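3-guanidinopropionase (Pseudomonas aeruginosa, PDB 3NIQ) catalyses the manganese-dependent hydrolysis of 3-guanidinopropanoate to beta-alanine and urea, working as a homohexamer of the arginase family. Local coordinates at residues A311-A314 and A315-A318; Q264-Q267 and L268-L272; R104-G107 and F108-V112; T295-V298 and G299-M303; L223-A226 and R227-V230. All coordinates share one frame; numbering follows the deposited sequence.

Contact 1. Residues A311-A314 and A315-A318; sequences AESA and ARSA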
loop_
_atom_site.group_PDB
_atom_site.type_symbol
_atom_site.label_atom_id
_atom_site.label_comp_id
_atom_site.label_asym_id
_atom_site.label_seq_id
_atom_site.Cartn_x
_atom_site.Cartn_y
_atom_site.Cartn_z
ATOM N N ALA A 311 -32.765 -16.138 3.493
ATOM C CA ALA A 311 -33.292 -16.816 4.675
ATOM C C ALA A 311 -34.824 -16.750 4.688
ATOM O O ALA A 311 -35.475 -17.767 4.919
ATOM C CB ALA A 311 -32.717 -16.211 5.955
ATOM N N GLU A 312 -35.390 -15.568 4.444
ATOM C CA GLU A 312 -36.849 -15.415 4.426
ATOM C C GLU A 312 -37.500 -16.263 3.330
ATOM O O GLU A 312 -38.524 -16.889 3.565
ATOM C CB GLU A 312 -37.269 -13.954 4.280
ATOM C CG GLU A 312 -37.035 -13.110 5.530
ATOM C CD GLU A 312 -37.894 -11.860 5.573
ATOM O OE1 GLU A 312 -38.374 -11.524 6.671
ATOM O OE2 GLU A 312 -38.067 -11.187 4.529
ATOM N N SER A 313 -36.909 -16.285 2.136
ATOM C CA SER A 313 -37.453 -17.117 1.060
ATOM C C SER A 313 -37.378 -18.587 1.431
ATOM O O SER A 313 -38.356 -19.313 1.269
ATOM C CB SER A 313 -36.742 -16.868 -0.280
ATOM O OG SER A 313 -37.084 -15.600 -0.803
ATOM N N ALA A 314 -36.231 -19.029 1.940
ATOM C CA ALA A 314 -36.080 -20.422 2.353
ATOM C C ALA A 314 -37.062 -20.784 3.476
ATOM O O ALA A 314 -37.514 -21.936 3.574
ATOM C CB ALA A 314 -34.649 -20.732 2.778
ATOM N N ALA A 315 -37.392 -19.798 4.307
ATOM C CA ALA A 315 -38.278 -20.020 5.450
ATOM C C ALA A 315 -39.704 -20.232 4.949
ATOM O O ALA A 315 -40.403 -21.123 5.432
ATOM C CB ALA A 315 -38.222 -18.828 6.447
ATOM N N ARG A 316 -40.110 -19.428 3.962
ATOM C CA ARG A 316 -41.455 -19.525 3.398
ATOM C C ARG A 316 -41.649 -20.828 2.631
ATOM O O ARG A 316 -42.680 -21.476 2.772
ATOM C CB ARG A 316 -41.773 -18.336 2.494
ATOM C CG ARG A 316 -42.046 -17.013 3.223
ATOM C CD ARG A 316 -42.650 -15.969 2.254
ATOM N NE ARG A 316 -41.979 -16.018 0.951
ATOM C CZ ARG A 316 -40.950 -15.248 0.595
ATOM N NH1 ARG A 316 -40.477 -14.322 1.441
ATOM N NH2 ARG A 316 -40.390 -15.411 -0.613
ATOM N N SER A 317 -40.662 -21.227 1.834
ATOM C CA SER A 317 -40.807 -22.444 1.043
ATOM C C SER A 317 -40.805 -23.724 1.896
ATOM O O SER A 317 -41.416 -24.730 1.510
ATOM C CB SER A 317 -39.778 -22.508 -0.094
ATOM O OG SER A 317 -38.542 -22.960 0.397
ATOM N N ALA A 318 -40.146 -23.678 3.052
ATOM C CA ALA A 318 -40.160 -24.791 4.011
ATOM C C ALA A 318 -41.547 -24.986 4.637
ATOM O O ALA A 318 -42.299 -24.022 4.782
ATOM C CB ALA A 318 -39.134 -24.564 5.099
#
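Arg316 folds its guanidinium back over the preceding helical turn and meets Ser313. The link is a weak hydrogen bond, with Arg316 NH2 3.3 Å from Ser313 OG. The angle at the hydrogen is 124°, well short of straight. One face of the guanidinium lies against the backbone of that turn. Ser313 CA sits 3.6 Å above the plane, and Glu312 O is on the same face, both toward the rim. Two torsions explain this fold-back. Arg316 CG stands anti to the carbonyl carbon, and the chain then bends at chi3 (-41°), which brings the flat end round to the helix surface. Lower down, Arg316 CG passes 3.5 Å from Glu312 O.

Ser317 turns its hydroxyl toward the backbone as well. OG lies between the backbone N and the carbonyl carbon (chi1 81°) and makes a weak hydrogen bond to Ala314 O at 3.5 Å. The same oxygen takes the N-H of Ala318 at 3.2 Å. Under these side chains run the helical i to i+4 bonds, among them Ser317 N to Ser313 O at 3.0 Å.

The second shell holds the polar ends in place. Ser313 OG is also hydrogen-bonded to Leu277 N, Arg316 NH2 to Leu275 O, and Glu312 forms a salt bridge with Arg273. Ala311 and Ala315 both rest on Val83. Residues 311-318 thus tie the end of helix 294-317 to the residues entering strand 277-283. This is a C-terminal helix lying against the parallel sheet of the arginase alpha/beta fold.

Contact 2. Residues Q264-Q267 and L268-L272; sequences QAQQ and LVRGL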
loop_
_atom_site.group_PDB
_atom_site.type_symbol
_atom_site.label_atom_id
_atom_site.label_comp_id
_atom_site.label_asym_id
_atom_site.label_seq_id
_atom_site.Cartn_x
_atom_site.Cartn_y
_atom_site.Cartn_z
ATOM N N GLN A 264 -26.295 3.314 -1.341
ATOM C CA GLN A 264 -27.313 3.061 -2.367
ATOM C C GLN A 264 -27.514 1.561 -2.641
ATOM O O GLN A 264 -28.649 1.106 -2.784
ATOM C CB GLN A 264 -26.961 3.799 -3.654
ATOM C CG GLN A 264 -27.262 5.287 -3.605
ATOM C CD GLN A 264 -26.616 6.022 -4.744
ATOM O OE1 GLN A 264 -25.640 5.548 -5.356
ATOM N NE2 GLN A 264 -27.156 7.191 -5.054
ATOM N N ALA A 265 -26.420 0.802 -2.696
ATOM C CA ALA A 265 -26.505 -0.655 -2.915
ATOM C C ALA A 265 -27.255 -1.379 -1.795
ATOM O O ALA A 265 -28.066 -2.278 -2.054
ATOM C CB ALA A 265 -25.109 -1.268 -3.124
ATOM N N GLN A 266 -27.003 -0.981 -0.555
ATOM C CA GLN A 266 -27.704 -1.558 0.589
ATOM C C GLN A 266 -29.193 -1.230 0.511
ATOM O O GLN A 266 -30.036 -2.093 0.740
ATOM C CB GLN A 266 -27.121 -1.041 1.908
ATOM C CG GLN A 266 -25.771 -1.659 2.302
ATOM C CD GLN A 266 -25.231 -1.060 3.590
ATOM O OE1 GLN A 266 -25.054 0.148 3.688
ATOM N NE2 GLN A 266 -24.957 -1.910 4.581
ATOM N N GLN A 267 -29.516 0.015 0.190
ATOM C CA GLN A 267 -30.925 0.420 0.093
ATOM C C GLN A 267 -31.632 -0.353 -1.023
ATOM O O GLN A 267 -32.766 -0.801 -0.865
ATOM C CB GLN A 267 -31.055 1.925 -0.175
ATOM C CG GLN A 267 -30.516 2.817 0.964
ATOM C CD GLN A 267 -30.446 4.300 0.574
ATOM O OE1 GLN A 267 -30.110 4.656 -0.565
ATOM N NE2 GLN A 267 -30.734 5.168 1.529
ATOM N N LEU A 268 -30.967 -0.521 -2.157
ATOM C CA LEU A 268 -31.619 -1.237 -3.263
ATOM C C LEU A 268 -31.839 -2.706 -2.917
ATOM O O LEU A 268 -32.925 -3.255 -3.152
ATOM C CB LEU A 268 -30.818 -1.072 -4.549
ATOM C CG LEU A 268 -30.849 0.371 -5.063
ATOM C CD1 LEU A 268 -29.725 0.604 -6.057
ATOM C CD2 LEU A 268 -32.197 0.660 -5.730
ATOM N N VAL A 269 -30.823 -3.345 -2.336
ATOM C CA VAL A 269 -30.939 -4.758 -1.980
ATOM C C VAL A 269 -32.017 -4.987 -0.900
ATOM O O VAL A 269 -32.844 -5.897 -1.013
ATOM C CB VAL A 269 -29.558 -5.363 -1.590
ATOM C CG1 VAL A 269 -29.720 -6.723 -0.940
ATOM C CG2 VAL A 269 -28.709 -5.490 -2.835
ATOM N N ARG A 270 -32.025 -4.153 0.129
ATOM C CA ARG A 270 -33.054 -4.246 1.172
ATOM C C ARG A 270 -34.489 -4.175 0.611
ATOM O O ARG A 270 -35.373 -4.875 1.077
ATOM C CB ARG A 270 -32.840 -3.151 2.222
ATOM C CG ARG A 270 -31.647 -3.448 3.150
ATOM C CD ARG A 270 -31.153 -2.182 3.847
ATOM N NE ARG A 270 -29.877 -2.411 4.512
ATOM C CZ ARG A 270 -29.242 -1.502 5.235
ATOM N NH1 ARG A 270 -29.780 -0.309 5.423
ATOM N NH2 ARG A 270 -28.072 -1.803 5.802
ATOM N N GLY A 271 -34.700 -3.328 -0.388
ATOM C CA GLY A 271 -36.004 -3.178 -1.048
ATOM C C GLY A 271 -36.431 -4.375 -1.891
ATOM O O GLY A 271 -37.546 -4.398 -2.441
ATOM N N LEU A 272 -35.565 -5.385 -1.973
ATOM C CA LEU A 272 -35.895 -6.633 -2.655
ATOM C C LEU A 272 -36.600 -7.633 -1.733
ATOM O O LEU A 272 -36.929 -8.752 -2.142
ATOM C CB LEU A 272 -34.646 -7.263 -3.269
ATOM C CG LEU A 272 -33.956 -6.406 -4.329
ATOM C CD1 LEU A 272 -32.744 -7.119 -4.923
ATOM C CD2 LEU A 272 -34.911 -6.027 -5.432
#
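Gln266 puts its CB over the centre of the Arg270 guanidinium, 3.9 Å above the plane. The two side chains run side by side and point the same way, one helical turn apart. Their flat ends are not stacked: amide and guanidinium planes are 47° apart. Gln266 NE2 lies 3.3 Å from Arg270 NH2, but both are donors and no bond joins them. A shared partner probably helps hold the two side chains together: Glu305 takes Gln266 NE2 on one carboxylate oxygen and Arg270 NE on the other. Arg270 NH1 also forms a salt bridge with Glu212 of a second subunit.

Arg270 CG is anti to the carbonyl carbon (chi1 -74°), and the chain is extended from CG to NE. Its inner carbons therefore pass along the preceding turn, with CG 3.2 Å from Gln266 O. That oxygen also accepts Arg270 N at 2.9 Å. On another side of the helix, Leu268 CG rests 3.3 Å from Gln264 O. The last i to i+4 bond of the segments is Gly271 N to Gln267 O at 3.2 Å; Leu272 N then takes the i to i+3 partner Val269 O.

Helix 262-270 connects strands 235-240 and 277-283 in a beta-alpha-beta unit. Val269 packs on Met302 of helix 294-317, Leu268 on Phe214 of helix 211-230, and Ala265 on Phe239 of strand 235-240.

Contact 3. Residues R104-G107 and F108-V112; sequences RIEG and FYRQV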
loop_
_atom_site.group_PDB
_atom_site.type_symbol
_atom_site.label_atom_id
_atom_site.label_comp_id
_atom_site.label_asym_id
_atom_site.label_seq_id
_atom_site.Cartn_x
_atom_site.Cartn_y
_atom_site.Cartn_z
ATOM N N ARG A 104 -17.193 -28.561 -13.951
ATOM C CA ARG A 104 -17.067 -28.953 -12.548
ATOM C C ARG A 104 -17.950 -28.079 -11.664
ATOM O O ARG A 104 -18.626 -28.572 -10.751
ATOM C CB ARG A 104 -15.601 -28.899 -12.116
ATOM C CG ARG A 104 -14.794 -30.090 -12.681
ATOM C CD ARG A 104 -13.304 -29.821 -12.769
ATOM N NE ARG A 104 -12.677 -29.799 -11.454
ATOM C CZ ARG A 104 -11.394 -30.070 -11.224
ATOM N NH1 ARG A 104 -10.590 -30.391 -12.230
ATOM N NH2 ARG A 104 -10.921 -30.019 -9.985
ATOM N N ILE A 105 -17.980 -26.780 -11.973
ATOM C CA ILE A 105 -18.786 -25.866 -11.182
ATOM C C ILE A 105 -20.263 -26.186 -11.294
ATOM O O ILE A 105 -20.964 -26.230 -10.274
ATOM C CB ILE A 105 -18.531 -24.391 -11.537
ATOM C CG1 ILE A 105 -17.075 -24.034 -11.193
ATOM C CG2 ILE A 105 -19.535 -23.514 -10.806
ATOM C CD1 ILE A 105 -16.595 -22.699 -11.758
ATOM N N GLU A 106 -20.743 -26.421 -12.515
ATOM C CA GLU A 106 -22.156 -26.768 -12.703
ATOM C C GLU A 106 -22.517 -28.058 -11.937
ATOM O O GLU A 106 -23.594 -28.150 -11.345
ATOM C CB GLU A 106 -22.509 -26.933 -14.192
ATOM C CG GLU A 106 -23.963 -27.416 -14.396
ATOM C CD GLU A 106 -24.381 -27.593 -15.859
ATOM O OE1 GLU A 106 -23.596 -27.244 -16.776
ATOM O OE2 GLU A 106 -25.512 -28.072 -16.080
ATOM N N GLY A 107 -21.627 -29.055 -11.993
ATOM C CA GLY A 107 -21.852 -30.341 -11.322
ATOM C C GLY A 107 -22.062 -30.156 -9.824
ATOM O O GLY A 107 -22.965 -30.740 -9.232
ATOM N N PHE A 108 -21.244 -29.298 -9.218
ATOM C CA PHE A 108 -21.408 -28.943 -7.824
ATOM C C PHE A 108 -22.772 -28.303 -7.559
ATOM O O PHE A 108 -23.497 -28.696 -6.634
ATOM C CB PHE A 108 -20.274 -27.990 -7.422
ATOM C CG PHE A 108 -20.265 -27.631 -5.960
ATOM C CD1 PHE A 108 -19.735 -28.511 -5.019
ATOM C CD2 PHE A 108 -20.758 -26.407 -5.534
ATOM C CE1 PHE A 108 -19.713 -28.177 -3.641
ATOM C CE2 PHE A 108 -20.755 -26.061 -4.172
ATOM C CZ PHE A 108 -20.231 -26.956 -3.221
ATOM N N TYR A 109 -23.132 -27.307 -8.364
ATOM C CA TYR A 109 -24.385 -26.606 -8.136
ATOM C C TYR A 109 -25.615 -27.466 -8.411
ATOM O O TYR A 109 -26.654 -27.238 -7.818
ATOM C CB TYR A 109 -24.440 -25.274 -8.914
ATOM C CG TYR A 109 -23.695 -24.186 -8.163
ATOM C CD1 TYR A 109 -24.375 -23.316 -7.297
ATOM C CD2 TYR A 109 -22.316 -24.068 -8.263
ATOM C CE1 TYR A 109 -23.687 -22.337 -6.565
ATOM C CE2 TYR A 109 -21.607 -23.079 -7.518
ATOM C CZ TYR A 109 -22.304 -22.221 -6.698
ATOM O OH TYR A 109 -21.649 -21.260 -5.962
ATOM N N ARG A 110 -25.505 -28.427 -9.322
ATOM C CA ARG A 110 -26.601 -29.413 -9.518
ATOM C C ARG A 110 -26.887 -30.191 -8.227
ATOM O O ARG A 110 -28.037 -30.491 -7.915
ATOM C CB ARG A 110 -26.262 -30.400 -10.632
ATOM C CG ARG A 110 -26.321 -29.795 -12.041
ATOM C CD ARG A 110 -26.579 -30.857 -13.084
ATOM N NE ARG A 110 -26.562 -30.337 -14.459
ATOM C CZ ARG A 110 -26.910 -31.067 -15.519
ATOM N NH1 ARG A 110 -27.317 -32.329 -15.349
ATOM N NH2 ARG A 110 -26.857 -30.546 -16.744
ATOM N N GLN A 111 -25.829 -30.513 -7.484
ATOM C CA GLN A 111 -25.962 -31.232 -6.214
ATOM C C GLN A 111 -26.596 -30.342 -5.167
ATOM O O GLN A 111 -27.475 -30.772 -4.413
ATOM C CB GLN A 111 -24.584 -31.647 -5.695
ATOM C CG GLN A 111 -23.996 -32.884 -6.358
ATOM C CD GLN A 111 -22.520 -33.060 -6.021
ATOM O OE1 GLN A 111 -21.817 -32.092 -5.718
ATOM N NE2 GLN A 111 -22.043 -34.296 -6.083
ATOM N N VAL A 112 -26.112 -29.104 -5.087
ATOM C CA VAL A 112 -26.667 -28.136 -4.160
ATOM C C VAL A 112 -28.175 -27.996 -4.471
ATOM O O VAL A 112 -29.005 -28.099 -3.581
ATOM C CB VAL A 112 -25.936 -26.762 -4.277
ATOM C CG1 VAL A 112 -26.664 -25.681 -3.480
ATOM C CG2 VAL A 112 -24.488 -26.892 -3.838
#
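Arg110 reaches back one turn to Glu106 and grips a single carboxylate oxygen. Its CB starts 3.6 Å from Glu106 O. CG comes closer to that oxygen, at 3.3 Å, and also passes Glu106 CG. The chain is extended from CG to NE. NE then donates to Glu106 OE2 at 3.0 Å, and NH2 donates to the same oxygen at 2.9 Å. This is a salt bridge in which both donors share OE2. Both bonds are clearly bent at the hydrogen, 145° for the NH2 one. NH1 comes near Arg138 NH1, a like charge, which the pairing with Glu106 probably helps to offset.

OE2 lies close to the guanidinium plane, at its NE and NH2 edge. The carboxylate is turned, its plane 48° from that of the guanidinium, and both nitrogens approach OE2 from the same face. Glu106 CG is anti to the backbone N, and the rest of the chain is extended, which carries the acid toward Arg110.

The side facing the sheet is mainly apolar. Ile105 and Tyr109 lie alongside each other, pointing the same way, with Ile105 CG2 3.8 Å from Tyr109 CD2. Ile105 O meets the edge of the Tyr109 ring near its plane, 3.2 Å from CD2. Tyr109 OH is hydrogen-bonded to Ser121 OG, and its ring touches Ile40 and Val42 of strand 37-42. Helix 98-114 is therefore amphipathic, with an i to i+4 Glu-Arg pair on one face and a mainly hydrophobic face packed on the parallel sheet of the arginase fold.

Contact 4. Residues T295-V298 and G299-M303; sequences TALV and GATMM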
loop_
_atom_site.group_PDB
_atom_site.type_symbol
_atom_site.label_atom_id
_atom_site.label_comp_id
_atom_site.label_asym_id
_atom_site.label_seq_id
_atom_site.Cartn_x
_atom_site.Cartn_y
_atom_site.Cartn_z
ATOM N N THR A 295 -12.935 -3.920 -0.288
ATOM C CA THR A 295 -13.895 -4.507 -1.231
ATOM C C THR A 295 -14.378 -5.864 -0.699
ATOM O O THR A 295 -15.560 -6.247 -0.852
ATOM C CB THR A 295 -13.265 -4.639 -2.656
ATOM O OG1 THR A 295 -12.608 -3.405 -3.016
ATOM C CG2 THR A 295 -14.337 -4.937 -3.734
ATOM N N ALA A 296 -13.453 -6.591 -0.083
ATOM C CA ALA A 296 -13.788 -7.807 0.667
ATOM C C ALA A 296 -14.878 -7.539 1.709
ATOM O O ALA A 296 -15.837 -8.316 1.832
ATOM C CB ALA A 296 -12.531 -8.379 1.343
ATOM N N LEU A 297 -14.729 -6.453 2.457
ATOM C CA LEU A 297 -15.749 -6.074 3.446
ATOM C C LEU A 297 -17.065 -5.655 2.787
ATOM O O LEU A 297 -18.150 -6.041 3.239
ATOM C CB LEU A 297 -15.234 -4.979 4.391
ATOM C CG LEU A 297 -16.260 -4.497 5.429
ATOM C CD1 LEU A 297 -16.644 -5.632 6.372
ATOM C CD2 LEU A 297 -15.751 -3.286 6.195
ATOM N N VAL A 298 -16.992 -4.873 1.719
ATOM C CA VAL A 298 -18.201 -4.565 0.955
ATOM C C VAL A 298 -18.853 -5.888 0.493
ATOM O O VAL A 298 -20.056 -6.079 0.623
ATOM C CB VAL A 298 -17.879 -3.653 -0.281
ATOM C CG1 VAL A 298 -18.953 -3.743 -1.331
ATOM C CG2 VAL A 298 -17.682 -2.208 0.138
ATOM N N GLY A 299 -18.047 -6.811 -0.009
ATOM C CA GLY A 299 -18.571 -8.100 -0.462
ATOM C C GLY A 299 -19.228 -8.865 0.680
ATOM O O GLY A 299 -20.356 -9.313 0.549
ATOM N N ALA A 300 -18.521 -8.996 1.807
ATOM C CA ALA A 300 -19.065 -9.680 2.972
ATOM C C ALA A 300 -20.361 -9.037 3.442
ATOM O O ALA A 300 -21.310 -9.734 3.817
ATOM C CB ALA A 300 -18.024 -9.722 4.128
ATOM N N THR A 301 -20.429 -7.715 3.407
ATOM C CA THR A 301 -21.635 -7.040 3.886
ATOM C C THR A 301 -22.825 -7.241 2.929
ATOM O O THR A 301 -23.914 -7.584 3.361
ATOM C CB THR A 301 -21.407 -5.534 4.113
ATOM O OG1 THR A 301 -20.235 -5.333 4.911
ATOM C CG2 THR A 301 -22.608 -4.938 4.871
ATOM N N MET A 302 -22.615 -7.056 1.630
ATOM C CA MET A 302 -23.687 -7.338 0.664
ATOM C C MET A 302 -24.120 -8.817 0.749
ATOM O O MET A 302 -25.308 -9.137 0.660
ATOM C CB MET A 302 -23.248 -6.953 -0.747
ATOM C CG MET A 302 -22.878 -5.469 -0.892
ATOM S SD MET A 302 -24.210 -4.362 -0.354
ATOM C CE MET A 302 -25.614 -5.011 -1.269
ATOM N N MET A 303 -23.163 -9.702 0.991
ATOM C CA MET A 303 -23.472 -11.112 1.185
ATOM C C MET A 303 -24.459 -11.260 2.349
ATOM O O MET A 303 -25.489 -11.939 2.227
ATOM C CB MET A 303 -22.189 -11.890 1.497
ATOM C CG MET A 303 -22.392 -13.418 1.566
ATOM S SD MET A 303 -20.864 -14.303 1.848
ATOM C CE MET A 303 -21.355 -15.952 1.322
#
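Thr295 opens the contact by accepting Gly299 N on its carbonyl oxygen at 2.7 Å. Its own hydroxyl turns elsewhere, to Asp290 and to Gly251 N. Ala296 O takes Ala300 N at 2.8 Å, and the Ala300 methyl sits close to the same oxygen.

Leu297 O accepts two hydrogen bonds, from Thr301 N and Thr301 OG1, each at 2.8 Å and from opposite faces of the carbonyl plane. OG1 is well above that plane, 36° out of it. With OG1 anti to the carbonyl carbon (chi1 -50°), the hydroxyl turns back to the preceding turn, where the buried oxygen satisfies it. Leu297 CD1 lies 3.9 Å from Thr301 OG1.

Val298 closes the segment. Its O receives Met302 N at 2.9 Å in an almost straight bond, 178° at the hydrogen. Val298 CG1 packs 4.3 Å from Met302 CG.

Ile257 of a second subunit packs on Val298 and Thr301, while Met303 faces Leu120 and Val122 of strand 118-123. A threonine hydroxyl bonded to the carbonyl four residues back is common in alpha-helices, where it satisfies the hydroxyl within the helix. Here it lies in helix 294-317, between the parallel sheet of the arginase fold and a subunit interface.

Contact 5. Residues L223-A226 and R227-V230; sequences LAEA and RRVV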
loop_
_atom_site.group_PDB
_atom_site.type_symbol
_atom_site.label_atom_id
_atom_site.label_comp_id
_atom_site.label_asym_id
_atom_site.label_seq_id
_atom_site.Cartn_x
_atom_site.Cartn_y
_atom_site.Cartn_z
ATOM N N LEU A 223 -36.198 0.926 -7.632
ATOM C CA LEU A 223 -36.612 -0.255 -6.960
ATOM C C LEU A 223 -37.976 -0.694 -7.441
ATOM O O LEU A 223 -38.190 -1.840 -7.732
ATOM C CB LEU A 223 -36.665 0.074 -5.497
ATOM C CG LEU A 223 -37.124 -0.901 -4.468
ATOM C CD1 LEU A 223 -36.273 -2.102 -4.370
ATOM C CD2 LEU A 223 -37.259 -0.186 -3.172
ATOM N N ALA A 224 -38.864 0.269 -7.587
ATOM C CA ALA A 224 -40.195 0.005 -8.042
ATOM C C ALA A 224 -40.167 -0.598 -9.438
ATOM O O ALA A 224 -40.832 -1.552 -9.726
ATOM C CB ALA A 224 -40.972 1.244 -8.036
ATOM N N GLU A 225 -39.333 -0.050 -10.273
ATOM C CA GLU A 225 -39.190 -0.566 -11.631
ATOM C C GLU A 225 -38.590 -1.967 -11.599
ATOM O O GLU A 225 -39.047 -2.864 -12.318
ATOM C CB GLU A 225 -38.355 0.382 -12.502
ATOM C CG GLU A 225 -38.168 -0.098 -13.940
ATOM C CD GLU A 225 -39.465 -0.088 -14.745
ATOM O OE1 GLU A 225 -40.537 0.247 -14.170
ATOM O OE2 GLU A 225 -39.404 -0.423 -15.952
ATOM N N ALA A 226 -37.579 -2.171 -10.752
ATOM C CA ALA A 226 -36.971 -3.501 -10.649
ATOM C C ALA A 226 -37.990 -4.548 -10.201
ATOM O O ALA A 226 -38.041 -5.635 -10.765
ATOM C CB ALA A 226 -35.770 -3.487 -9.712
ATOM N N ARG A 227 -38.786 -4.227 -9.179
ATOM C CA ARG A 227 -39.751 -5.202 -8.641
ATOM C C ARG A 227 -40.866 -5.472 -9.644
ATOM O O ARG A 227 -41.368 -6.592 -9.737
ATOM C CB ARG A 227 -40.353 -4.736 -7.317
ATOM C CG ARG A 227 -39.348 -4.630 -6.186
ATOM C CD ARG A 227 -40.045 -4.206 -4.901
ATOM N NE ARG A 227 -41.008 -5.215 -4.472
ATOM C CZ ARG A 227 -40.791 -6.128 -3.524
ATOM N NH1 ARG A 227 -39.638 -6.178 -2.864
ATOM N NH2 ARG A 227 -41.747 -7.001 -3.225
ATOM N N ARG A 228 -41.244 -4.437 -10.393
ATOM C CA ARG A 228 -42.198 -4.591 -11.491
ATOM C C ARG A 228 -41.692 -5.585 -12.532
ATOM O O ARG A 228 -42.456 -6.424 -13.014
ATOM C CB ARG A 228 -42.475 -3.242 -12.170
ATOM C CG ARG A 228 -43.646 -3.295 -13.164
ATOM C CD ARG A 228 -43.698 -2.087 -14.082
ATOM N NE ARG A 228 -42.501 -1.946 -14.919
ATOM C CZ ARG A 228 -42.241 -2.645 -16.026
ATOM N NH1 ARG A 228 -43.085 -3.572 -16.454
ATOM N NH2 ARG A 228 -41.117 -2.416 -16.706
ATOM N N VAL A 229 -40.411 -5.492 -12.892
ATOM C CA VAL A 229 -39.859 -6.369 -13.935
ATOM C C VAL A 229 -39.877 -7.834 -13.547
ATOM O O VAL A 229 -40.268 -8.690 -14.344
ATOM C CB VAL A 229 -38.393 -5.972 -14.346
ATOM C CG1 VAL A 229 -37.690 -7.133 -15.109
ATOM C CG2 VAL A 229 -38.384 -4.696 -15.197
ATOM N N VAL A 230 -39.404 -8.136 -12.338
ATOM C CA VAL A 230 -39.238 -9.531 -11.921
ATOM C C VAL A 230 -40.547 -10.090 -11.376
ATOM O O VAL A 230 -40.762 -11.299 -11.393
ATOM C CB VAL A 230 -38.080 -9.713 -10.881
ATOM C CG1 VAL A 230 -36.753 -9.163 -11.453
ATOM C CG2 VAL A 230 -38.414 -9.034 -9.556
#
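The guanidinium of Arg228 presents its NE and NH2 edge to the carboxylate of Glu225. Glu225 CD lies at this edge, in the guanidinium plane. The grip is side-on, with one bond to each oxygen. NE donates to Glu225 OE1 at 3.0 Å, and NH2 donates to Glu225 OE2 at 2.7 Å. Both bonds are nearly straight, about 175° at the hydrogens. The groups are not coplanar, however. Their planes are 44° apart, and the nitrogens meet the oxygens from above the carboxylate plane.

Two bends bring the partners together over a spacing of three residues. Glu225 leaves with CG anti to the backbone N and then bends at chi2 (68°). Arg228 also starts anti to its N but bends at chi3, which turns NE back toward the acid. Glu225 OE2 has a second charged partner in Arg207, so two arginines share this carboxylate and should stabilise its negative charge.

Arg227 takes a different course. Its CG passes 3.4 Å from Leu223 O, which also accepts Arg227 N at 2.9 Å. CD then lies 4.4 Å from Leu223 CD1, and the tip leads on to the carbonyls of Gly271 and Arg273. At the inner side, Val229 CG2 is 3.5 Å from Glu225 O, and Ala226 and Val229 both touch Val184 of strand 183-188. The i to i+3 Glu-Arg salt bridge thus lies near the end of helix 211-230, which packs over strands 183-188 and 207-210 at one end of the parallel sheet in the arginase alpha/beta fold.

In the fold
All five contacts are local, between successive turns of helices that pack around the parallel sheet. Contact 2 touches both contact 4, where Val269 CG2 meets Met302 CE at 3.5 Å, and contact 5, where Arg227 NH1 lies 2.8 Å from Gly271 O, a probable hydrogen bond. Contacts 2 and 4 also both touch the second subunit. Contacts 1 and 4 share helix 294-317, with centres 23 Å apart. Contact 3 lies on the opposite side of the chain's centre from contact 2. Contacts 4 and 2 stand back from the metal site: the Thr295 and Ala265 side chains are about 12 and 13 Å from a manganese ion. Contacts 1 and 5 are remote from it.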